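Local atomic coordinates of alpha-1,3-glucanase (Bacillus circulans, PDB entry 5ZRU), a protein that probably hydrolyses alpha-1,3-glucan as a glycoside hydrolase of family GH87, this chain being its catalytic unit. Residues Thr19-Gly30 with Gly61-Glu72. Residues are numbered along the deposited sequence; the frame is centred on the assembly and turned at random.
Sequences TRYDTDDAARGG and GSYAQWTIRPGE. With CA (calcium ion), chain M.
Arg69 lies flat on the ring of Tyr21, its guanidinium and the ring planes 12° apart, with Arg69 CZ 4.1 Å from the Tyr21 ring centroid in a cation-pi stack. Its edge is engaged too: NH1 and NH2 converge end-on on Arg20 O, Arg69 NH2 meets Asp25 OD2 at 2.7 Å in a salt bridge, and NH1 reaches the syn lone pair of Glu72 OE1. That same oxygen takes the hydroxyl of Thr19 from above the carboxylate plane, while Arg69 N points almost straight (174°) at Tyr21 OH. With an alanine in place of Arg69, the carboxylates of Asp25 and Glu72 would probably lose their shared countercharge and the Tyr21 ring its stacked guanidinium.

Trp66 is sandwiched between CB of Tyr21 and CB of Ala26, on opposite faces of its five-membered ring. With CG of Trp66 anti to the carbonyl carbon (chi1 -70°) and the indole turned crosswise at chi2, Trp66 NE1 gives an in-plane hydrogen bond to Asp22 O (2.9 Å), met from above the carbonyl plane. Asp22 OD1 and Thr23 OG1 bind calcium, completed by Ser50, Arg53, Asp169 and water.

Ala27-Gln65 and Gly29-Tyr63 are hydrogen-bonded antiparallel pairs, Gly29 CA sitting over the Tyr63 ring. Strand 27-29 is outermost beside 63-67, whereas 19-21 pairs with 166-174, so the intervening loop passes between sheets, consistent with the beta-sandwich of the galactose-binding-like fold to which catalytic domain D1 belongs.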
loop_
_atom_site.group_PDB
_atom_site.type_symbol
_atom_site.label_atom_id
_atom_site.label_comp_id
_atom_site.label_asym_id
_atom_site.label_seq_id
_atom_site.Cartn_x
_atom_site.Cartn_y
_atom_site.Cartn_z
ATOM N N THR A 19 -2.768 -3.513 17.542
ATOM C CA THR A 19 -1.742 -4.527 17.684
ATOM C C THR A 19 -2.156 -5.720 16.848
ATOM O O THR A 19 -3.342 -5.910 16.548
ATOM C CB THR A 19 -1.532 -4.964 19.147
ATOM O OG1 THR A 19 -2.753 -5.510 19.664
ATOM C CG2 THR A 19 -1.075 -3.782 19.992
ATOM N N ARG A 20 -1.177 -6.525 16.465
ATOM C CA ARG A 20 -1.447 -7.625 15.557
ATOM C C ARG A 20 -1.549 -8.952 16.292
ATOM O O ARG A 20 -0.732 -9.262 17.164
ATOM C CB ARG A 20 -0.382 -7.755 14.473
ATOM C CG ARG A 20 -0.737 -8.933 13.595
ATOM C CD ARG A 20 0.036 -8.994 12.361
ATOM N NE ARG A 20 -0.097 -7.774 11.590
ATOM C CZ ARG A 20 0.549 -7.597 10.452
ATOM N NH1 ARG A 20 1.318 -8.578 10.002
ATOM N NH2 ARG A 20 0.424 -6.464 9.774
ATOM N N TYR A 21 -2.559 -9.726 15.924
ATOM C CA TYR A 21 -2.729 -11.115 16.333
ATOM C C TYR A 21 -2.520 -11.957 15.076
ATOM O O TYR A 21 -3.431 -12.082 14.251
ATOM C CB TYR A 21 -4.108 -11.303 16.962
ATOM C CG TYR A 21 -4.155 -10.634 18.313
ATOM C CD1 TYR A 21 -4.383 -9.262 18.435
ATOM C CD2 TYR A 21 -3.886 -11.361 19.463
ATOM C CE1 TYR A 21 -4.373 -8.651 19.669
ATOM C CE2 TYR A 21 -3.890 -10.765 20.700
ATOM C CZ TYR A 21 -4.131 -9.416 20.803
ATOM O OH TYR A 21 -4.114 -8.846 22.048
ATOM N N ASP A 22 -1.312 -12.509 14.914
ATOM C CA ASP A 22 -0.923 -13.107 13.642
ATOM C C ASP A 22 -1.055 -14.624 13.699
ATOM O O ASP A 22 -1.502 -15.214 14.691
ATOM C CB ASP A 22 0.504 -12.696 13.239
ATOM C CG ASP A 22 0.680 -12.548 11.701
ATOM O OD1 ASP A 22 0.149 -13.395 10.929
ATOM O OD2 ASP A 22 1.356 -11.584 11.252
ATOM N N THR A 23 -0.619 -15.258 12.608
ATOM C CA THR A 23 -0.952 -16.658 12.355
ATOM C C THR A 23 -0.488 -17.565 13.485
ATOM O O THR A 23 -1.249 -18.414 13.966
ATOM C CB THR A 23 -0.335 -17.091 11.027
ATOM O OG1 THR A 23 -0.851 -16.264 9.975
ATOM C CG2 THR A 23 -0.670 -18.533 10.731
ATOM N N ASP A 24 0.753 -17.393 13.938
ATOM C CA ASP A 24 1.302 -18.309 14.928
ATOM C C ASP A 24 0.798 -18.034 16.339
ATOM O O ASP A 24 0.963 -18.896 17.209
ATOM C CB ASP A 24 2.830 -18.261 14.885
ATOM C CG ASP A 24 3.390 -18.760 13.555
ATOM O OD1 ASP A 24 2.991 -19.859 13.117
ATOM O OD2 ASP A 24 4.218 -18.052 12.946
ATOM N N ASP A 25 0.193 -16.868 16.587
ATOM C CA ASP A 25 -0.450 -16.589 17.870
ATOM C C ASP A 25 -1.776 -17.323 18.038
ATOM O O ASP A 25 -2.324 -17.341 19.148
ATOM C CB ASP A 25 -0.703 -15.085 18.034
ATOM C CG ASP A 25 0.573 -14.261 18.089
ATOM O OD1 ASP A 25 1.578 -14.736 18.654
ATOM O OD2 ASP A 25 0.560 -13.114 17.571
ATOM N N ALA A 26 -2.310 -17.921 16.981
ATOM C CA ALA A 26 -3.653 -18.476 17.023
ATOM C C ALA A 26 -3.634 -19.952 17.381
ATOM O O ALA A 26 -2.770 -20.709 16.929
ATOM C CB ALA A 26 -4.359 -18.305 15.678
ATOM N N ALA A 27 -4.615 -20.354 18.179
ATOM C CA ALA A 27 -4.988 -21.754 18.271
ATOM C C ALA A 27 -5.874 -22.119 17.084
ATOM O O ALA A 27 -6.756 -21.345 16.693
ATOM C CB ALA A 27 -5.722 -22.023 19.585
ATOM N N ARG A 28 -5.631 -23.296 16.509
ATOM C CA ARG A 28 -6.371 -23.802 15.359
ATOM C C ARG A 28 -7.219 -24.999 15.767
ATOM O O ARG A 28 -6.768 -25.850 16.534
ATOM C CB ARG A 28 -5.429 -24.264 14.241
ATOM C CG ARG A 28 -4.371 -23.291 13.824
ATOM C CD ARG A 28 -3.635 -23.820 12.602
ATOM N NE ARG A 28 -2.724 -24.927 12.898
ATOM C CZ ARG A 28 -1.512 -24.776 13.428
ATOM N NH1 ARG A 28 -1.068 -23.565 13.752
ATOM N NH2 ARG A 28 -0.743 -25.836 13.647
ATOM N N GLY A 29 -8.424 -25.100 15.218
ATOM C CA GLY A 29 -9.192 -26.285 15.541
ATOM C C GLY A 29 -10.291 -26.558 14.544
ATOM O O GLY A 29 -10.480 -25.827 13.567
ATOM N N GLY A 30 -10.993 -27.665 14.794
ATOM C CA GLY A 30 -12.181 -28.005 14.041
ATOM C C GLY A 30 -11.955 -28.302 12.578
ATOM O O GLY A 30 -12.918 -28.306 11.805
ATOM N N GLY A 61 -16.923 -25.476 10.967
ATOM C CA GLY A 61 -16.346 -25.714 12.277
ATOM C C GLY A 61 -14.869 -25.394 12.403
ATOM O O GLY A 61 -14.368 -25.285 13.533
ATOM N N SER A 62 -14.157 -25.247 11.283
ATOM C CA SER A 62 -12.755 -24.857 11.325
ATOM C C SER A 62 -12.628 -23.448 11.887
ATOM O O SER A 62 -13.397 -22.554 11.527
ATOM C CB SER A 62 -12.142 -24.904 9.922
ATOM O OG SER A 62 -12.304 -26.182 9.323
ATOM N N TYR A 63 -11.645 -23.237 12.758
ATOM C CA TYR A 63 -11.526 -21.923 13.368
ATOM C C TYR A 63 -10.074 -21.588 13.670
ATOM O O TYR A 63 -9.218 -22.467 13.810
ATOM C CB TYR A 63 -12.358 -21.825 14.653
ATOM C CG TYR A 63 -11.873 -22.718 15.779
ATOM C CD1 TYR A 63 -10.861 -22.299 16.636
ATOM C CD2 TYR A 63 -12.444 -23.963 15.993
ATOM C CE1 TYR A 63 -10.416 -23.106 17.671
ATOM C CE2 TYR A 63 -12.016 -24.776 17.033
ATOM C CZ TYR A 63 -11.002 -24.341 17.866
ATOM O OH TYR A 63 -10.564 -25.142 18.896
ATOM N N ALA A 64 -9.820 -20.284 13.765
ATOM C CA ALA A 64 -8.624 -19.714 14.368
ATOM C C ALA A 64 -9.059 -18.839 15.536
ATOM O O ALA A 64 -10.022 -18.073 15.424
ATOM C CB ALA A 64 -7.823 -18.879 13.363
ATOM N N GLN A 65 -8.348 -18.944 16.652
ATOM C CA GLN A 65 -8.762 -18.279 17.876
ATOM C C GLN A 65 -7.552 -17.642 18.541
ATOM O O GLN A 65 -6.483 -18.251 18.617
ATOM C CB GLN A 65 -9.449 -19.280 18.810
ATOM C CG GLN A 65 -9.887 -18.750 20.155
ATOM C CD GLN A 65 -10.732 -19.772 20.899
ATOM O OE1 GLN A 65 -11.644 -20.371 20.326
ATOM N NE2 GLN A 65 -10.422 -19.987 22.177
ATOM N N TRP A 66 -7.727 -16.409 19.015
ATOM C CA TRP A 66 -6.682 -15.672 19.703
ATOM C C TRP A 66 -7.158 -15.274 21.093
ATOM O O TRP A 66 -8.353 -15.070 21.317
ATOM C CB TRP A 66 -6.296 -14.401 18.942
ATOM C CG TRP A 66 -5.575 -14.623 17.656
ATOM C CD1 TRP A 66 -4.226 -14.662 17.477
ATOM C CD2 TRP A 66 -6.157 -14.788 16.363
ATOM N NE1 TRP A 66 -3.928 -14.862 16.152
ATOM C CE2 TRP A 66 -5.096 -14.934 15.445
ATOM C CE3 TRP A 66 -7.472 -14.838 15.891
ATOM C CZ2 TRP A 66 -5.310 -15.133 14.086
ATOM C CZ3 TRP A 66 -7.681 -15.044 14.539
ATOM C CH2 TRP A 66 -6.606 -15.188 13.655
ATOM N N THR A 67 -6.214 -15.144 22.019
ATOM C CA THR A 67 -6.487 -14.605 23.344
ATOM C C THR A 67 -5.861 -13.224 23.464
ATOM O O THR A 67 -4.661 -13.061 23.226
ATOM C CB THR A 67 -5.950 -15.523 24.445
ATOM O OG1 THR A 67 -6.509 -16.824 24.281
ATOM C CG2 THR A 67 -6.350 -14.996 25.822
ATOM N N ILE A 68 -6.678 -12.236 23.838
ATOM C CA ILE A 68 -6.196 -10.862 23.936
ATOM C C ILE A 68 -5.102 -10.777 24.990
ATOM O O ILE A 68 -5.245 -11.304 26.100
ATOM C CB ILE A 68 -7.361 -9.920 24.258
ATOM C CG1 ILE A 68 -8.467 -10.087 23.214
ATOM C CG2 ILE A 68 -6.879 -8.481 24.326
ATOM C CD1 ILE A 68 -8.002 -9.764 21.787
ATOM N N ARG A 69 -4.007 -10.102 24.648
ATOM C CA ARG A 69 -2.845 -9.989 25.519
ATOM C C ARG A 69 -3.058 -8.938 26.607
ATOM O O ARG A 69 -3.907 -8.053 26.474
ATOM C CB ARG A 69 -1.612 -9.609 24.705
ATOM C CG ARG A 69 -1.247 -10.547 23.579
ATOM C CD ARG A 69 -0.103 -9.938 22.776
ATOM N NE ARG A 69 0.145 -10.693 21.565
ATOM C CZ ARG A 69 -0.124 -10.258 20.342
ATOM N NH1 ARG A 69 -0.628 -9.043 20.155
ATOM N NH2 ARG A 69 0.136 -11.039 19.305
ATOM N N PRO A 70 -2.286 -9.012 27.696
ATOM C CA PRO A 70 -2.308 -7.936 28.698
ATOM C C PRO A 70 -2.061 -6.574 28.062
ATOM O O PRO A 70 -1.212 -6.421 27.183
ATOM C CB PRO A 70 -1.170 -8.318 29.652
ATOM C CG PRO A 70 -1.049 -9.801 29.527
ATOM C CD PRO A 70 -1.406 -10.128 28.091
ATOM N N GLY A 71 -2.824 -5.582 28.509
ATOM C CA GLY A 71 -2.676 -4.234 28.009
ATOM C C GLY A 71 -3.176 -3.998 26.601
ATOM O O GLY A 71 -2.989 -2.894 26.079
ATOM N N GLU A 72 -3.804 -4.980 25.964
ATOM C CA GLU A 72 -4.284 -4.841 24.594
ATOM C C GLU A 72 -5.801 -5.022 24.554
ATOM O O GLU A 72 -6.463 -5.160 25.588
ATOM C CB GLU A 72 -3.570 -5.838 23.673
ATOM C CG GLU A 72 -2.080 -5.582 23.610
ATOM C CD GLU A 72 -1.343 -6.515 22.678
ATOM O OE1 GLU A 72 -1.977 -7.132 21.786
ATOM O OE2 GLU A 72 -0.117 -6.631 22.852
HETATM CA CA CA M . 0.659 -14.913 8.582
HETATM O O HOH W 1 -3.328 -15.140 20.925
HETATM O O HOH W 2 2.539 -15.259 10.146
#